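Local coordinates for ATP phosphoribosyltransferase regulatory subunit (PDB 1Z7M), which is required for the first step of histidine biosynthesis and may allow feedback regulation of ATP phosphoribosyltransferase by histidine, at residues K154-V166 and E261-I273. Residues are numbered along the deposited sequence; the frame is centred on the assembly and turned at random.
Sequences KSELEILSLALQV and EFSEKLSMIKPII
L164 meets the end of helix 250-267 and the turn after it through its CB and both methyls. Its CB lies 3.8 Å from CG2 of I269; with CG beside the backbone N (chi1 -73°), CD1 and CD2 come against 261-273. CD1 reaches CB of L266 at 3.9 Å, while CD2 lies 3.9 Å from CD1 of I272 and touches the aliphatic CD of K270, whose amine leads away. A forked leucine suits this place because its two methyls can reach L266, I269, K270 and I272 together.

One and two turns earlier, L160 and E156 address F262, whose flat ring offers a face to a methyl and a polarised C-H edge to a carboxylate. L160 CD1 sits over one face, 3.9 Å from the centroid, a CH-pi contact, and L160 CB touches L266 CD1 at 3.6 Å. E156 OE1 comes to the ring edge in plane, 3.7 Å from F262 CZ, the carboxylate turned 79° from the ring; glutamate fits because its OE2 pairs with R306. L157 CG lies obliquely to the ring, 4.1 Å from F262 CE2. Cutting F262 back to an alanine is likely to leave L160 CD1 without its aromatic face and E156 OE1 without the ring edge, and to open a gap beside L157.

The axes of 154-166 and 261-267 cross at -49°, and L160 and I272 both rest on F177 and I179 of strand 175-181, in the mixed sheet of this class II synthetase-like fold. Joined mainly by apolar contacts, with oxygens of E156 and S161 touching carbon, the segments depend on complementary shape and burial rather than on directional bonds.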
ATOM      1  N   LYS B 154      10.285  31.617 -31.937  1.00 78.30           N
ATOM      2  CA  LYS B 154      11.069  30.515 -32.492  1.00 77.72           C
ATOM      3  C   LYS B 154      10.462  29.174 -32.096  1.00 76.85           C
ATOM      4  O   LYS B 154      10.214  28.303 -32.939  1.00 76.65           O
ATOM      5  CB  LYS B 154      12.525  30.605 -32.001  1.00 78.19           C
ATOM      6  CG  LYS B 154      13.510  29.711 -32.756  1.00 78.60           C
ATOM      7  CD  LYS B 154      14.960  30.098 -32.460  1.00 78.64           C
ATOM      8  CE  LYS B 154      15.946  29.308 -33.324  1.00 78.16           C
ATOM      9  NZ  LYS B 154      15.845  27.838 -33.097  1.00 78.31           N
ATOM     10  N   SER B 155      10.209  29.040 -30.797  1.00 75.74           N
ATOM     11  CA  SER B 155       9.640  27.836 -30.220  1.00 74.24           C
ATOM     12  C   SER B 155       8.328  27.428 -30.860  1.00 73.30           C
ATOM     13  O   SER B 155       8.210  26.335 -31.409  1.00 73.05           O
ATOM     14  CB  SER B 155       9.431  28.035 -28.723  1.00 74.20           C
ATOM     15  OG  SER B 155      10.668  28.285 -28.090  1.00 74.44           O
ATOM     16  N   GLU B 156       7.344  28.312 -30.787  1.00 72.06           N
ATOM     17  CA  GLU B 156       6.041  28.018 -31.337  1.00 71.34           C
ATOM     18  C   GLU B 156       6.108  27.509 -32.770  1.00 70.79           C
ATOM     19  O   GLU B 156       5.309  26.656 -33.160  1.00 70.76           O
ATOM     20  CB  GLU B 156       5.143  29.246 -31.222  1.00 71.71           C
ATOM     21  CG  GLU B 156       5.149  29.844 -29.799  1.00 73.05           C
ATOM     22  CD  GLU B 156       4.006  30.834 -29.516  1.00 73.98           C
ATOM     23  OE1 GLU B 156       3.846  31.809 -30.286  1.00 75.13           O
ATOM     24  OE2 GLU B 156       3.273  30.640 -28.511  1.00 74.24           O
ATOM     25  N   LEU B 157       7.068  27.999 -33.552  1.00 70.19           N
ATOM     26  CA  LEU B 157       7.199  27.550 -34.941  1.00 69.29           C
ATOM     27  C   LEU B 157       7.934  26.233 -35.040  1.00 68.38           C
ATOM     28  O   LEU B 157       7.620  25.396 -35.890  1.00 68.14           O
ATOM     29  CB  LEU B 157       7.913  28.604 -35.785  1.00 69.58           C
ATOM     30  CG  LEU B 157       6.927  29.572 -36.445  1.00 70.01           C
ATOM     31  CD1 LEU B 157       7.630  30.860 -36.868  1.00 70.18           C
ATOM     32  CD2 LEU B 157       6.259  28.868 -37.629  1.00 69.37           C
ATOM     33  N   GLU B 158       8.911  26.054 -34.160  1.00 67.92           N
ATOM     34  CA  GLU B 158       9.691  24.832 -34.146  1.00 67.02           C
ATOM     35  C   GLU B 158       8.818  23.655 -33.761  1.00 66.46           C
ATOM     36  O   GLU B 158       8.849  22.616 -34.416  1.00 66.54           O
ATOM     37  CB  GLU B 158      10.842  24.946 -33.156  1.00 67.23           C
ATOM     38  CG  GLU B 158      11.805  23.792 -33.223  1.00 67.55           C
ATOM     39  CD  GLU B 158      12.916  23.904 -32.195  1.00 68.35           C
ATOM     40  OE1 GLU B 158      13.467  25.022 -32.036  1.00 68.47           O
ATOM     41  OE2 GLU B 158      13.240  22.872 -31.556  1.00 68.78           O
ATOM     42  N   ILE B 159       8.030  23.818 -32.700  1.00 65.37           N
ATOM     43  CA  ILE B 159       7.156  22.750 -32.235  1.00 64.17           C
ATOM     44  C   ILE B 159       6.042  22.432 -33.243  1.00 62.99           C
ATOM     45  O   ILE B 159       5.843  21.273 -33.589  1.00 62.56           O
ATOM     46  CB  ILE B 159       6.569  23.106 -30.843  1.00 64.81           C
ATOM     47  CG1 ILE B 159       7.700  23.206 -29.808  1.00 65.67           C
ATOM     48  CG2 ILE B 159       5.581  22.051 -30.385  1.00 64.76           C
ATOM     49  CD1 ILE B 159       8.331  21.877 -29.431  1.00 65.91           C
ATOM     50  N   LEU B 160       5.336  23.448 -33.730  1.00 61.96           N
ATOM     51  CA  LEU B 160       4.259  23.247 -34.714  1.00 60.99           C
ATOM     52  C   LEU B 160       4.754  22.555 -35.970  1.00 60.54           C
ATOM     53  O   LEU B 160       4.083  21.706 -36.549  1.00 59.44           O
ATOM     54  CB  LEU B 160       3.661  24.588 -35.123  1.00 61.00           C
ATOM     55  CG  LEU B 160       2.502  25.105 -34.287  1.00 61.11           C
ATOM     56  CD1 LEU B 160       2.234  26.547 -34.635  1.00 60.76           C
ATOM     57  CD2 LEU B 160       1.283  24.256 -34.553  1.00 60.38           C
ATOM     58  N   SER B 161       5.938  22.960 -36.396  1.00 60.89           N
ATOM     59  CA  SER B 161       6.558  22.400 -37.576  1.00 61.31           C
ATOM     60  C   SER B 161       6.845  20.911 -37.354  1.00 61.11           C
ATOM     61  O   SER B 161       6.404  20.053 -38.131  1.00 60.79           O
ATOM     62  CB  SER B 161       7.847  23.158 -37.850  1.00 61.94           C
ATOM     63  OG  SER B 161       8.026  23.320 -39.240  1.00 64.28           O
ATOM     64  N   LEU B 162       7.584  20.622 -36.283  1.00 61.08           N
ATOM     65  CA  LEU B 162       7.957  19.260 -35.897  1.00 60.93           C
ATOM     66  C   LEU B 162       6.735  18.375 -35.817  1.00 60.64           C
ATOM     67  O   LEU B 162       6.714  17.293 -36.382  1.00 61.03           O
ATOM     68  CB  LEU B 162       8.634  19.272 -34.534  1.00 60.87           C
ATOM     69  CG  LEU B 162      10.015  18.636 -34.452  1.00 61.42           C
ATOM     70  CD1 LEU B 162      10.530  18.741 -33.016  1.00 61.34           C
ATOM     71  CD2 LEU B 162       9.944  17.196 -34.906  1.00 62.10           C
ATOM     72  N   ALA B 163       5.725  18.838 -35.090  1.00 60.29           N
ATOM     73  CA  ALA B 163       4.481  18.101 -34.937  1.00 60.08           C
ATOM     74  C   ALA B 163       3.936  17.672 -36.300  1.00 59.94           C
ATOM     75  O   ALA B 163       3.507  16.531 -36.485  1.00 59.69           O
ATOM     76  CB  ALA B 163       3.455  18.959 -34.208  1.00 59.83           C
ATOM     77  N   LEU B 164       3.949  18.592 -37.254  1.00 60.13           N
ATOM     78  CA  LEU B 164       3.467  18.286 -38.588  1.00 60.24           C
ATOM     79  C   LEU B 164       4.318  17.192 -39.237  1.00 60.78           C
ATOM     80  O   LEU B 164       3.798  16.305 -39.941  1.00 61.14           O
ATOM     81  CB  LEU B 164       3.487  19.542 -39.449  1.00 59.92           C
ATOM     82  CG  LEU B 164       2.405  20.566 -39.125  1.00 59.57           C
ATOM     83  CD1 LEU B 164       2.488  21.695 -40.126  1.00 60.10           C
ATOM     84  CD2 LEU B 164       1.043  19.920 -39.198  1.00 59.17           C
ATOM     85  N   GLN B 165       5.626  17.252 -39.000  1.00 60.78           N
ATOM     86  CA  GLN B 165       6.528  16.259 -39.560  1.00 60.88           C
ATOM     87  C   GLN B 165       6.205  14.921 -38.932  1.00 60.29           C
ATOM     88  O   GLN B 165       6.090  13.925 -39.623  1.00 59.84           O
ATOM     89  CB  GLN B 165       7.981  16.648 -39.291  1.00 61.79           C
ATOM     90  CG  GLN B 165       8.352  18.010 -39.857  1.00 63.27           C
ATOM     91  CD  GLN B 165       9.814  18.346 -39.652  1.00 64.36           C
ATOM     92  OE1 GLN B 165      10.694  17.636 -40.134  1.00 64.59           O
ATOM     93  NE2 GLN B 165      10.084  19.425 -38.925  1.00 64.60           N
ATOM     94  N   VAL B 166       6.028  14.914 -37.618  1.00 60.23           N
ATOM     95  CA  VAL B 166       5.712  13.687 -36.894  1.00 60.12           C
ATOM     96  C   VAL B 166       4.461  13.022 -37.444  1.00 60.69           C
ATOM     97  O   VAL B 166       4.376  11.796 -37.516  1.00 60.91           O
ATOM     98  CB  VAL B 166       5.504  13.948 -35.388  1.00 59.54           C
ATOM     99  CG1 VAL B 166       5.078  12.688 -34.699  1.00 58.62           C
ATOM    100  CG2 VAL B 166       6.790  14.434 -34.770  1.00 59.31           C
ATOM    101  N   GLU B 261      -1.210  33.552 -39.088  1.00 66.42           N
ATOM    102  CA  GLU B 261       0.189  33.533 -39.552  1.00 67.83           C
ATOM    103  C   GLU B 261       0.659  32.088 -39.640  1.00 68.27           C
ATOM    104  O   GLU B 261       1.111  31.622 -40.687  1.00 68.56           O
ATOM    105  CB  GLU B 261       1.131  34.287 -38.597  1.00 68.41           C
ATOM    106  CG  GLU B 261       1.143  35.815 -38.732  1.00 70.84           C
ATOM    107  CD  GLU B 261       2.303  36.490 -37.946  1.00 72.47           C
ATOM    108  OE1 GLU B 261       3.491  36.215 -38.270  1.00 73.51           O
ATOM    109  OE2 GLU B 261       2.028  37.295 -37.010  1.00 72.98           O
ATOM    110  N   PHE B 262       0.552  31.386 -38.518  1.00 68.63           N
ATOM    111  CA  PHE B 262       0.935  29.984 -38.446  1.00 68.25           C
ATOM    112  C   PHE B 262       0.226  29.230 -39.564  1.00 68.73           C
ATOM    113  O   PHE B 262       0.827  28.422 -40.263  1.00 68.86           O
ATOM    114  CB  PHE B 262       0.513  29.401 -37.090  1.00 67.41           C
ATOM    115  CG  PHE B 262       1.290  29.937 -35.917  1.00 66.66           C
ATOM    116  CD1 PHE B 262       0.712  29.986 -34.650  1.00 65.68           C
ATOM    117  CD2 PHE B 262       2.600  30.386 -36.074  1.00 66.07           C
ATOM    118  CE1 PHE B 262       1.425  30.475 -33.558  1.00 65.16           C
ATOM    119  CE2 PHE B 262       3.322  30.876 -34.988  1.00 65.83           C
ATOM    120  CZ  PHE B 262       2.730  30.920 -33.725  1.00 65.58           C
ATOM    121  N   SER B 263      -1.063  29.507 -39.728  1.00 69.95           N
ATOM    122  CA  SER B 263      -1.850  28.840 -40.745  1.00 70.75           C
ATOM    123  C   SER B 263      -1.166  29.018 -42.082  1.00 71.89           C
ATOM    124  O   SER B 263      -1.087  28.085 -42.881  1.00 72.00           O
ATOM    125  CB  SER B 263      -3.258  29.427 -40.795  1.00 70.20           C
ATOM    126  OG  SER B 263      -4.121  28.604 -41.561  1.00 70.32           O
ATOM    127  N   GLU B 264      -0.652  30.219 -42.317  1.00 72.53           N
ATOM    128  CA  GLU B 264       0.024  30.504 -43.571  1.00 73.14           C
ATOM    129  C   GLU B 264       1.441  29.962 -43.646  1.00 73.25           C
ATOM    130  O   GLU B 264       1.771  29.280 -44.607  1.00 73.75           O
ATOM    131  CB  GLU B 264       0.031  32.006 -43.841  1.00 74.22           C
ATOM    132  CG  GLU B 264      -1.316  32.545 -44.262  1.00 75.33           C
ATOM    133  CD  GLU B 264      -1.402  34.059 -44.138  1.00 76.29           C
ATOM    134  OE1 GLU B 264      -2.498  34.598 -44.420  1.00 76.84           O
ATOM    135  OE2 GLU B 264      -0.389  34.706 -43.754  1.00 76.33           O
ATOM    136  N   LYS B 265       2.279  30.241 -42.652  1.00 73.24           N
ATOM    137  CA  LYS B 265       3.655  29.751 -42.699  1.00 73.64           C
ATOM    138  C   LYS B 265       3.784  28.225 -42.813  1.00 74.29           C
ATOM    139  O   LYS B 265       4.773  27.709 -43.350  1.00 74.14           O
ATOM    140  CB  LYS B 265       4.448  30.235 -41.482  1.00 73.35           C
ATOM    141  CG  LYS B 265       4.820  31.712 -41.522  1.00 73.76           C
ATOM    142  CD  LYS B 265       5.906  32.050 -40.498  1.00 74.69           C
ATOM    143  CE  LYS B 265       6.135  33.558 -40.394  1.00 75.60           C
ATOM    144  NZ  LYS B 265       4.898  34.296 -39.970  1.00 75.78           N
ATOM    145  N   LEU B 266       2.786  27.499 -42.325  1.00 74.58           N
ATOM    146  CA  LEU B 266       2.824  26.040 -42.367  1.00 75.03           C
ATOM    147  C   LEU B 266       1.883  25.453 -43.391  1.00 75.60           C
ATOM    148  O   LEU B 266       1.943  24.260 -43.653  1.00 75.47           O
ATOM    149  CB  LEU B 266       2.467  25.460 -40.997  1.00 75.32           C
ATOM    150  CG  LEU B 266       3.298  25.942 -39.801  1.00 75.57           C
ATOM    151  CD1 LEU B 266       2.641  25.508 -38.499  1.00 75.35           C
ATOM    152  CD2 LEU B 266       4.712  25.392 -39.915  1.00 75.76           C
ATOM    153  N   SER B 267       1.008  26.282 -43.953  1.00 76.64           N
ATOM    154  CA  SER B 267       0.034  25.824 -44.949  1.00 77.36           C
ATOM    155  C   SER B 267       0.688  24.963 -46.038  1.00 77.38           C
ATOM    156  O   SER B 267       0.069  24.065 -46.613  1.00 76.88           O
ATOM    157  CB  SER B 267      -0.676  27.033 -45.583  1.00 78.42           C
ATOM    158  OG  SER B 267       0.231  27.872 -46.298  1.00 78.77           O
ATOM    159  N   MET B 268       1.954  25.240 -46.308  1.00 76.89           N
ATOM    160  CA  MET B 268       2.676  24.484 -47.309  1.00 76.69           C
ATOM    161  C   MET B 268       2.876  23.034 -46.854  1.00 76.50           C
ATOM    162  O   MET B 268       2.544  22.103 -47.585  1.00 76.93           O
ATOM    163  CB  MET B 268       4.015  25.166 -47.574  1.00 77.47           C
ATOM    164  CG  MET B 268       4.824  25.365 -46.317  1.00 78.66           C
ATOM    165  SD  MET B 268       5.904  26.780 -46.404  1.00 83.01           S
ATOM    166  CE  MET B 268       7.019  26.299 -47.760  1.00 79.94           C
ATOM    167  N   ILE B 269       3.410  22.849 -45.646  1.00 75.79           N
ATOM    168  CA  ILE B 269       3.649  21.513 -45.081  1.00 74.82           C
ATOM    169  C   ILE B 269       2.353  20.693 -45.034  1.00 74.15           C
ATOM    170  O   ILE B 269       2.326  19.529 -45.430  1.00 73.58           O
ATOM    171  CB  ILE B 269       4.202  21.590 -43.628  1.00 75.05           C
ATOM    172  CG1 ILE B 269       5.508  22.373 -43.586  1.00 75.06           C
ATOM    173  CG2 ILE B 269       4.442  20.197 -43.088  1.00 74.89           C
ATOM    174  CD1 ILE B 269       6.092  22.487 -42.180  1.00 75.52           C
ATOM    175  N   LYS B 270       1.286  21.313 -44.540  1.00 73.25           N
ATOM    176  CA  LYS B 270      -0.021  20.671 -44.426  1.00 71.82           C
ATOM    177  C   LYS B 270      -1.093  21.722 -44.168  1.00 71.37           C
ATOM    178  O   LYS B 270      -0.852  22.705 -43.469  1.00 71.94           O
ATOM    179  CB  LYS B 270      -0.023  19.675 -43.273  1.00 71.42           C
ATOM    180  CG  LYS B 270      -1.353  18.974 -43.070  1.00 70.66           C
ATOM    181  CD  LYS B 270      -1.285  17.986 -41.917  1.00 70.28           C
ATOM    182  CE  LYS B 270      -2.530  17.129 -41.864  1.00 70.03           C
ATOM    183  NZ  LYS B 270      -2.667  16.320 -43.102  1.00 69.18           N
ATOM    184  N   PRO B 271      -2.298  21.532 -44.725  1.00 70.58           N
ATOM    185  CA  PRO B 271      -3.336  22.536 -44.482  1.00 69.45           C
ATOM    186  C   PRO B 271      -3.736  22.559 -43.011  1.00 68.59           C
ATOM    187  O   PRO B 271      -4.260  21.579 -42.472  1.00 68.76           O
ATOM    188  CB  PRO B 271      -4.471  22.087 -45.403  1.00 70.00           C
ATOM    189  CG  PRO B 271      -4.314  20.593 -45.436  1.00 70.24           C
ATOM    190  CD  PRO B 271      -2.811  20.431 -45.563  1.00 70.64           C
ATOM    191  N   ILE B 272      -3.465  23.679 -42.358  1.00 67.68           N
ATOM    192  CA  ILE B 272      -3.798  23.835 -40.952  1.00 66.59           C
ATOM    193  C   ILE B 272      -5.246  24.286 -40.799  1.00 66.00           C
ATOM    194  O   ILE B 272      -5.811  24.929 -41.684  1.00 66.15           O
ATOM    195  CB  ILE B 272      -2.879  24.876 -40.273  1.00 66.10           C
ATOM    196  CG1 ILE B 272      -1.422  24.473 -40.460  1.00 65.54           C
ATOM    197  CG2 ILE B 272      -3.216  24.994 -38.804  1.00 66.33           C
ATOM    198  CD1 ILE B 272      -1.139  23.059 -40.055  1.00 65.24           C
ATOM    199  N   ILE B 273      -5.844  23.944 -39.671  1.00 65.42           N
ATOM    200  CA  ILE B 273      -7.213  24.326 -39.410  1.00 65.24           C
ATOM    201  C   ILE B 273      -7.284  25.147 -38.130  1.00 64.88           C
ATOM    202  O   ILE B 273      -6.708  24.787 -37.107  1.00 64.63           O
ATOM    203  CB  ILE B 273      -8.080  23.088 -39.321  1.00 65.05           C
ATOM    204  CG1 ILE B 273      -8.134  22.440 -40.696  1.00 66.21           C
ATOM    205  CG2 ILE B 273      -9.449  23.441 -38.855  1.00 64.46           C
ATOM    206  CD1 ILE B 273      -8.716  21.053 -40.691  1.00 68.96           C
TER